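Local coordinates for lambda phage protein with carbohydrate-binding module (Shewanella oneidensis, PDB 2A5Z) that is of unknown function but binds magnesium and has a jelly-roll fold with a carbohydrate-binding module, which suggests that it recognises sugars, at residues Ser148-Gly162 against Val165-Leu179. Residues are numbered along the deposited sequence; the frame is centred on the assembly and turned at random.
Sequences SDRSGLIIENGNAFG and VKASAATETGSTYAL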
loop_
_atom_site.group_PDB
_atom_site.type_symbol
_atom_site.label_atom_id
_atom_site.label_comp_id
_atom_site.label_asym_id
_atom_site.label_seq_id
_atom_site.Cartn_x
_atom_site.Cartn_y
_atom_site.Cartn_z
ATOM N N SER C 148 -29.030 5.381 5.781
ATOM C CA SER C 148 -30.324 4.910 5.293
ATOM C C SER C 148 -30.368 3.427 4.926
ATOM O O SER C 148 -31.448 2.836 4.872
ATOM C CB SER C 148 -30.734 5.733 4.076
ATOM O OG SER C 148 -29.755 5.580 3.071
ATOM N N ASP C 149 -29.207 2.834 4.656
ATOM C CA ASP C 149 -29.140 1.444 4.186
ATOM C C ASP C 149 -28.019 0.646 4.846
ATOM O O ASP C 149 -26.888 1.119 4.958
ATOM C CB ASP C 149 -28.954 1.405 2.665
ATOM C CG ASP C 149 -30.108 2.039 1.917
ATOM O OD1 ASP C 149 -31.133 1.355 1.724
ATOM O OD2 ASP C 149 -29.984 3.219 1.512
ATOM N N ARG C 150 -28.345 -0.571 5.268
ATOM C CA ARG C 150 -27.368 -1.489 5.844
ATOM C C ARG C 150 -27.940 -2.905 5.945
ATOM O O ARG C 150 -29.164 -3.103 5.969
ATOM C CB ARG C 150 -26.885 -1.006 7.219
ATOM C CG ARG C 150 -28.005 -0.774 8.215
ATOM C CD ARG C 150 -27.531 -0.013 9.432
ATOM N NE ARG C 150 -28.660 0.484 10.212
ATOM C CZ ARG C 150 -29.283 1.636 9.976
ATOM N NH1 ARG C 150 -30.305 2.008 10.733
ATOM N NH2 ARG C 150 -28.888 2.412 8.981
ATOM N N SER C 151 -27.041 -3.877 6.022
ATOM C CA SER C 151 -27.422 -5.271 6.098
ATOM C C SER C 151 -26.256 -6.092 6.668
ATOM O O SER C 151 -25.131 -6.028 6.162
ATOM C CB SER C 151 -27.855 -5.749 4.703
ATOM O OG SER C 151 -27.542 -7.105 4.515
ATOM N N GLY C 152 -26.518 -6.834 7.741
ATOM C CA GLY C 152 -25.484 -7.653 8.377
ATOM C C GLY C 152 -25.697 -7.717 9.874
ATOM O O GLY C 152 -26.838 -7.736 10.335
ATOM N N LEU C 153 -24.611 -7.779 10.641
ATOM C CA LEU C 153 -24.727 -7.649 12.092
ATOM C C LEU C 153 -24.717 -6.171 12.455
ATOM O O LEU C 153 -23.732 -5.465 12.222
ATOM C CB LEU C 153 -23.614 -8.385 12.836
ATOM C CG LEU C 153 -23.863 -8.503 14.352
ATOM C CD1 LEU C 153 -24.774 -9.693 14.676
ATOM C CD2 LEU C 153 -22.554 -8.601 15.123
ATOM N N ILE C 154 -25.831 -5.709 13.006
ATOM C CA ILE C 154 -25.982 -4.315 13.383
ATOM C C ILE C 154 -25.861 -4.198 14.900
ATOM O O ILE C 154 -26.383 -5.027 15.635
ATOM C CB ILE C 154 -27.342 -3.747 12.888
ATOM C CG1 ILE C 154 -27.427 -3.814 11.356
ATOM C CG2 ILE C 154 -27.565 -2.299 13.391
ATOM C CD1 ILE C 154 -28.866 -3.899 10.822
ATOM N N ILE C 155 -25.152 -3.178 15.365
ATOM C CA ILE C 155 -25.022 -2.941 16.791
ATOM C C ILE C 155 -25.504 -1.528 17.088
ATOM O O ILE C 155 -24.873 -0.560 16.680
ATOM C CB ILE C 155 -23.558 -3.147 17.279
ATOM C CG1 ILE C 155 -23.089 -4.586 16.980
ATOM C CG2 ILE C 155 -23.425 -2.786 18.776
ATOM C CD1 ILE C 155 -21.593 -4.824 17.133
ATOM N N GLU C 156 -26.641 -1.424 17.772
ATOM C CA GLU C 156 -27.149 -0.139 18.253
ATOM C C GLU C 156 -27.078 -0.119 19.772
ATOM O O GLU C 156 -27.679 -0.966 20.438
ATOM C CB GLU C 156 -28.588 0.097 17.795
ATOM C CG GLU C 156 -28.749 0.100 16.288
ATOM C CD GLU C 156 -30.174 0.353 15.840
ATOM O OE1 GLU C 156 -31.122 -0.079 16.536
ATOM O OE2 GLU C 156 -30.345 0.979 14.777
ATOM N N ASN C 157 -26.350 0.852 20.319
ATOM C CA ASN C 157 -26.151 0.921 21.749
ATOM C C ASN C 157 -25.479 -0.402 22.186
ATOM O O ASN C 157 -24.496 -0.826 21.574
ATOM C CB ASN C 157 -27.508 1.175 22.426
ATOM C CG ASN C 157 -27.385 1.882 23.763
ATOM O OD1 ASN C 157 -26.296 1.999 24.330
ATOM N ND2 ASN C 157 -28.520 2.342 24.283
ATOM N N GLY C 158 -26.009 -1.074 23.200
ATOM C CA GLY C 158 -25.396 -2.314 23.666
ATOM C C GLY C 158 -25.978 -3.583 23.068
ATOM O O GLY C 158 -25.710 -4.679 23.564
ATOM N N ASN C 159 -26.778 -3.434 22.009
ATOM C CA ASN C 159 -27.514 -4.552 21.417
ATOM C C ASN C 159 -27.041 -4.913 20.016
ATOM O O ASN C 159 -27.000 -4.056 19.143
ATOM C CB ASN C 159 -29.017 -4.235 21.376
ATOM C CG ASN C 159 -29.625 -4.108 22.759
ATOM O OD1 ASN C 159 -29.367 -4.931 23.633
ATOM N ND2 ASN C 159 -30.442 -3.077 22.960
ATOM N N ALA C 160 -26.692 -6.183 19.821
ATOM C CA ALA C 160 -26.343 -6.709 18.501
ATOM C C ALA C 160 -27.498 -7.533 17.941
ATOM O O ALA C 160 -28.188 -8.241 18.685
ATOM C CB ALA C 160 -25.083 -7.562 18.578
ATOM N N PHE C 161 -27.697 -7.443 16.629
ATOM C CA PHE C 161 -28.741 -8.198 15.957
ATOM C C PHE C 161 -28.472 -8.218 14.472
ATOM O O PHE C 161 -27.904 -7.268 13.923
ATOM C CB PHE C 161 -30.136 -7.605 16.227
ATOM C CG PHE C 161 -30.262 -6.131 15.902
ATOM C CD1 PHE C 161 -30.772 -5.714 14.678
ATOM C CD2 PHE C 161 -29.903 -5.167 16.833
ATOM C CE1 PHE C 161 -30.897 -4.352 14.377
ATOM C CE2 PHE C 161 -30.027 -3.799 16.543
ATOM C CZ PHE C 161 -30.524 -3.396 15.311
ATOM N N GLY C 162 -28.879 -9.307 13.832
ATOM C CA GLY C 162 -28.886 -9.387 12.384
ATOM C C GLY C 162 -30.087 -8.608 11.885
ATOM O O GLY C 162 -31.133 -8.571 12.541
ATOM N N VAL C 165 -31.830 -2.878 6.789
ATOM C CA VAL C 165 -32.423 -1.548 6.794
ATOM C C VAL C 165 -32.316 -1.017 5.367
ATOM O O VAL C 165 -31.234 -1.014 4.772
ATOM C CB VAL C 165 -31.717 -0.583 7.794
ATOM C CG1 VAL C 165 -32.184 0.868 7.595
ATOM C CG2 VAL C 165 -31.953 -1.022 9.239
ATOM N N LYS C 166 -33.454 -0.599 4.819
ATOM C CA LYS C 166 -33.513 -0.055 3.469
ATOM C C LYS C 166 -34.345 1.206 3.466
ATOM O O LYS C 166 -35.459 1.218 3.983
ATOM C CB LYS C 166 -34.100 -1.080 2.507
ATOM C CG LYS C 166 -33.119 -2.172 2.128
ATOM C CD LYS C 166 -33.809 -3.239 1.319
ATOM C CE LYS C 166 -32.793 -4.128 0.651
ATOM N NZ LYS C 166 -33.457 -4.826 -0.480
ATOM N N ALA C 167 -33.794 2.270 2.888
ATOM C CA ALA C 167 -34.427 3.588 2.922
ATOM C C ALA C 167 -34.888 3.945 4.340
ATOM O O ALA C 167 -35.980 4.479 4.535
ATOM C CB ALA C 167 -35.586 3.665 1.929
ATOM N N SER C 168 -34.039 3.616 5.312
ATOM C CA SER C 168 -34.242 3.940 6.733
ATOM C C SER C 168 -35.330 3.122 7.453
ATOM O O SER C 168 -35.648 3.394 8.612
ATOM C CB SER C 168 -34.459 5.451 6.935
ATOM O OG SER C 168 -33.454 6.186 6.264
ATOM N N ALA C 169 -35.882 2.121 6.774
ATOM C CA ALA C 169 -36.885 1.237 7.381
ATOM C C ALA C 169 -36.293 -0.130 7.699
ATOM O O ALA C 169 -35.553 -0.691 6.896
ATOM C CB ALA C 169 -38.097 1.082 6.469
ATOM N N ALA C 170 -36.626 -0.666 8.866
ATOM C CA ALA C 170 -36.212 -2.018 9.222
ATOM C C ALA C 170 -37.102 -3.001 8.487
ATOM O O ALA C 170 -38.269 -3.183 8.856
ATOM C CB ALA C 170 -36.312 -2.228 10.728
ATOM N N THR C 171 -36.566 -3.618 7.437
ATOM C CA THR C 171 -37.335 -4.585 6.642
ATOM C C THR C 171 -37.306 -5.987 7.266
ATOM O O THR C 171 -38.192 -6.820 7.021
ATOM C CB THR C 171 -36.833 -4.660 5.179
ATOM O OG1 THR C 171 -35.495 -5.155 5.151
ATOM C CG2 THR C 171 -36.868 -3.288 4.512
ATOM N N GLU C 172 -36.295 -6.228 8.092
ATOM C CA GLU C 172 -36.041 -7.543 8.660
ATOM C C GLU C 172 -35.133 -7.368 9.872
ATOM O O GLU C 172 -34.115 -6.688 9.785
ATOM C CB GLU C 172 -35.335 -8.391 7.613
ATOM C CG GLU C 172 -35.472 -9.849 7.816
ATOM C CD GLU C 172 -34.635 -10.623 6.831
ATOM O OE1 GLU C 172 -34.902 -10.531 5.613
ATOM O OE2 GLU C 172 -33.717 -11.328 7.289
ATOM N N THR C 173 -35.494 -7.975 10.997
ATOM C CA THR C 173 -34.730 -7.808 12.233
ATOM C C THR C 173 -34.733 -9.101 13.038
ATOM O O THR C 173 -35.795 -9.614 13.400
ATOM C CB THR C 173 -35.294 -6.644 13.093
ATOM O OG1 THR C 173 -35.271 -5.431 12.332
ATOM C CG2 THR C 173 -34.486 -6.434 14.365
ATOM N N GLY C 174 -33.543 -9.626 13.313
ATOM C CA GLY C 174 -33.413 -10.808 14.167
ATOM C C GLY C 174 -33.543 -10.473 15.639
ATOM O O GLY C 174 -33.733 -9.306 16.008
ATOM N N SER C 175 -33.456 -11.500 16.480
ATOM C CA SER C 175 -33.454 -11.311 17.930
ATOM C C SER C 175 -32.152 -10.626 18.334
ATOM O O SER C 175 -31.158 -10.683 17.604
ATOM C CB SER C 175 -33.609 -12.653 18.661
ATOM O OG SER C 175 -32.498 -13.490 18.409
ATOM N N THR C 176 -32.148 -9.968 19.483
ATOM C CA THR C 176 -30.958 -9.231 19.880
ATOM C C THR C 176 -30.099 -10.028 20.847
ATOM O O THR C 176 -30.601 -10.825 21.636
ATOM C CB THR C 176 -31.283 -7.840 20.471
ATOM O OG1 THR C 176 -31.840 -7.996 21.779
ATOM C CG2 THR C 176 -32.256 -7.074 19.576
ATOM N N TYR C 177 -28.792 -9.817 20.755
ATOM C CA TYR C 177 -27.853 -10.326 21.726
ATOM C C TYR C 177 -27.272 -9.108 22.449
ATOM O O TYR C 177 -26.719 -8.217 21.808
ATOM C CB TYR C 177 -26.759 -11.160 21.040
ATOM C CG TYR C 177 -25.740 -11.712 22.009
ATOM C CD1 TYR C 177 -25.918 -12.959 22.606
ATOM C CD2 TYR C 177 -24.610 -10.970 22.354
ATOM C CE1 TYR C 177 -24.990 -13.458 23.512
ATOM C CE2 TYR C 177 -23.683 -11.453 23.258
ATOM C CZ TYR C 177 -23.874 -12.697 23.832
ATOM O OH TYR C 177 -22.943 -13.159 24.735
ATOM N N ALA C 178 -27.415 -9.055 23.775
ATOM C CA ALA C 178 -26.886 -7.924 24.549
ATOM C C ALA C 178 -25.388 -8.084 24.847
ATOM O O ALA C 178 -24.948 -9.093 25.398
ATOM C CB ALA C 178 -27.698 -7.699 25.826
ATOM N N LEU C 179 -24.613 -7.078 24.452
ATOM C CA LEU C 179 -23.158 -7.121 24.562
ATOM C C LEU C 179 -22.670 -6.529 25.875
ATOM O O LEU C 179 -23.437 -5.892 26.596
ATOM C CB LEU C 179 -22.518 -6.361 23.393
ATOM C CG LEU C 179 -22.930 -6.722 21.967
ATOM C CD1 LEU C 179 -22.475 -5.620 21.030
ATOM C CD2 LEU C 179 -22.376 -8.088 21.533
HETATM O O HOH W 1 -25.861 -4.504 26.835
#
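Arg150 and Val165 face each other as an antiparallel hydrogen-bonded pair: Val165 N gives a nearly straight bond to Arg150 O (2.8 Å, 175° at the hydrogen), and Arg150 N returns one to Val165 O. Their side chains run alongside each other. From CB, the arginine sets CG between its backbone N and carbonyl carbon (chi1 56°), which brings CG to 3.7 Å from Val165 CB. The chain then stays extended to NE, which lies against Val165 CG2. At the tip the guanidinium lays one face on the valine, with CG1 3.7 Å above its plane and offset toward the rim; NH1 touches both methyls, while NH2 reaches CG1 and is hydrogen-bonded to Ile147 O. Beyond this pair, the type I' turn from Lys166 to Ala169 is tied back to Ser148 and Asp149. Ser168 N bonds to Ser148 O, and Ala167 N meets Asp149 OD1 from above the carboxylate plane (3.0 Å). Ser148 OG donates to Asp149 OD2, giving that carboxylate a second polar contact.

Two successive antiparallel hairpins, 153-156 with 159-166 and 159-166 with 169-178, build this part of the jelly-roll, and strand 159-166 is their shared member. On the second hairpin, Ala160 and Tyr177 exchange two backbone bonds, and Gly174 N donates to Gly162 O (2.7 Å). Phe161 packs its ring obliquely against two threonine methyls, CD1 lying 3.8 Å from Thr173 CG2 and CD2 near Thr176 CG2. Near the type II' turn from Glu156 to Asn159, the side chain of Leu179 crosses that of Ile155 at about a right angle, Leu179 CD1 lying 3.7 Å from Ile155 CG2. Leu201 of strand 197-203 packs against Leu179 and Tyr177, while Leu179 N bonds to Gly158 O, and a water links that oxygen to Leu179 O.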